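Local coordinates for leucine-rich repeat protein TpLRR (Treponema pallidum, PDB 6MLX) that is of unknown function but folds as a secreted, probably periplasmic, leucine-rich repeat protein of the BspA type, at residues V35-Q39 / P65-R69. Residues are numbered along the deposited sequence; the frame is centred on the assembly and turned at random.
Sequences VLPSQ and PSSVR
The pyrrolidine ring of P65 lies against the bend L36-P37-S38, and its side-chain carbons CB, CG and CD each meet a different part of it. CD of P65 comes 3.6 Å from CB of L36 and 3.4 Å from O of L36; CG of P65 faces O of P37; CB of P65 rests 3.5 Å from CA of S38 and almost as near to CB of S38. A proline suits this place because its compact ring presents CH groups to both carbonyl oxygens and asks for no hydrogen bond in return.

L36 covers the buried end of the ring. With CG anti to its backbone N (chi1 -165°), the side chain runs obliquely past P65, and CD2 of L36 touches both CD of P65 and, at 3.9 Å, CG2 of V68. The leucine meets V68 at about a right angle, one methyl against another, and F11, V45 and V48 extend the apolar surroundings of L36. V68, branched at CB, places CG2 against CD2 of L36 from the last position of a type I turn, which is closed by its own N bonding to O of P65.

Toward the more open side the residues become serines. OG of S67 stands 3.3 Å from O of S38, yet its hydrogen bond goes to the backbone O of V45 in strand 43-48, while OG of S38 bonds to OE2 of E5. A small hydroxyl side chain lets each make its bond beside the packed proline.

Both segments are loops between short strands, so the contact probably joins successive coils at the N-terminal end of the solenoid. No hydrogen bond crosses between the segments: van der Waals packing about a rigid ring joins them directly, and since the S38 backbone also hydrogen-bonds with V45, polar ties to strand 43-48 hold both from outside.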
loop_
_atom_site.group_PDB
_atom_site.type_symbol
_atom_site.label_atom_id
_atom_site.label_comp_id
_atom_site.label_asym_id
_atom_site.label_seq_id
_atom_site.Cartn_x
_atom_site.Cartn_y
_atom_site.Cartn_z
ATOM N N VAL A 35 11.695 -5.941 13.541
ATOM C CA VAL A 35 12.148 -4.564 13.436
ATOM C C VAL A 35 13.335 -4.607 12.484
ATOM O O VAL A 35 14.444 -4.996 12.870
ATOM C CB VAL A 35 12.532 -3.957 14.788
ATOM C CG1 VAL A 35 13.048 -2.535 14.586
ATOM C CG2 VAL A 35 11.348 -3.974 15.745
ATOM N N LEU A 36 13.086 -4.250 11.231
ATOM C CA LEU A 36 14.124 -4.276 10.217
ATOM C C LEU A 36 15.272 -3.355 10.615
ATOM O O LEU A 36 15.042 -2.157 10.861
ATOM C CB LEU A 36 13.556 -3.825 8.879
ATOM C CG LEU A 36 14.454 -4.174 7.711
ATOM C CD1 LEU A 36 14.384 -5.673 7.537
ATOM C CD2 LEU A 36 14.016 -3.434 6.449
ATOM N N PRO A 37 16.513 -3.859 10.670
ATOM C CA PRO A 37 17.638 -3.002 11.063
ATOM C C PRO A 37 17.801 -1.834 10.105
ATOM O O PRO A 37 17.643 -1.967 8.891
ATOM C CB PRO A 37 18.848 -3.950 11.001
ATOM C CG PRO A 37 18.452 -4.993 9.981
ATOM C CD PRO A 37 16.962 -5.201 10.245
ATOM N N SER A 38 18.111 -0.671 10.667
ATOM C CA SER A 38 18.382 0.490 9.834
ATOM C C SER A 38 19.673 0.342 9.052
ATOM O O SER A 38 19.874 1.068 8.072
ATOM C CB SER A 38 18.438 1.738 10.704
ATOM O OG SER A 38 19.314 1.506 11.791
ATOM N N GLN A 39 20.551 -0.569 9.468
ATOM C CA GLN A 39 21.824 -0.770 8.790
ATOM C C GLN A 39 22.281 -2.219 8.954
ATOM O O GLN A 39 21.926 -2.897 9.926
ATOM C CB GLN A 39 22.901 0.203 9.323
ATOM C CG GLN A 39 23.176 0.108 10.820
ATOM C CD GLN A 39 24.157 -1.009 11.170
ATOM O OE1 GLN A 39 24.978 -1.411 10.341
ATOM N NE2 GLN A 39 24.066 -1.522 12.401
ATOM N N PRO A 65 12.908 0.835 8.910
ATOM C CA PRO A 65 13.697 2.028 9.241
ATOM C C PRO A 65 13.532 3.128 8.207
ATOM O O PRO A 65 13.254 2.876 7.031
ATOM C CB PRO A 65 15.135 1.503 9.221
ATOM C CG PRO A 65 15.096 0.415 8.171
ATOM C CD PRO A 65 13.756 -0.264 8.405
ATOM N N SER A 66 13.776 4.367 8.662
ATOM C CA SER A 66 13.637 5.543 7.798
ATOM C C SER A 66 14.492 5.472 6.538
ATOM O O SER A 66 14.198 6.169 5.553
ATOM C CB SER A 66 13.953 6.809 8.591
ATOM O OG SER A 66 15.024 6.572 9.489
ATOM N N SER A 67 15.524 4.629 6.527
ATOM C CA SER A 67 16.379 4.462 5.362
ATOM C C SER A 67 15.708 3.706 4.221
ATOM O O SER A 67 16.216 3.746 3.094
ATOM C CB SER A 67 17.659 3.734 5.786
ATOM O OG SER A 67 17.339 2.680 6.685
ATOM N N VAL A 68 14.593 3.018 4.464
ATOM C CA VAL A 68 13.979 2.241 3.391
ATOM C C VAL A 68 13.245 3.175 2.439
ATOM O O VAL A 68 12.336 3.912 2.839
ATOM C CB VAL A 68 13.035 1.165 3.940
ATOM C CG1 VAL A 68 12.196 0.604 2.800
ATOM C CG2 VAL A 68 13.838 0.052 4.603
ATOM N N ARG A 69 13.629 3.132 1.170
ATOM C CA ARG A 69 13.076 3.980 0.131
ATOM C C ARG A 69 12.036 3.267 -0.720
ATOM O O ARG A 69 11.193 3.933 -1.333
ATOM C CB ARG A 69 14.203 4.475 -0.784
ATOM C CG ARG A 69 15.262 5.315 -0.092
ATOM C CD ARG A 69 14.771 6.757 0.063
ATOM N NE ARG A 69 15.752 7.650 0.692
ATOM C CZ ARG A 69 15.820 7.912 2.000
ATOM N NH1 ARG A 69 14.969 7.339 2.852
ATOM N NH2 ARG A 69 16.758 8.735 2.472
#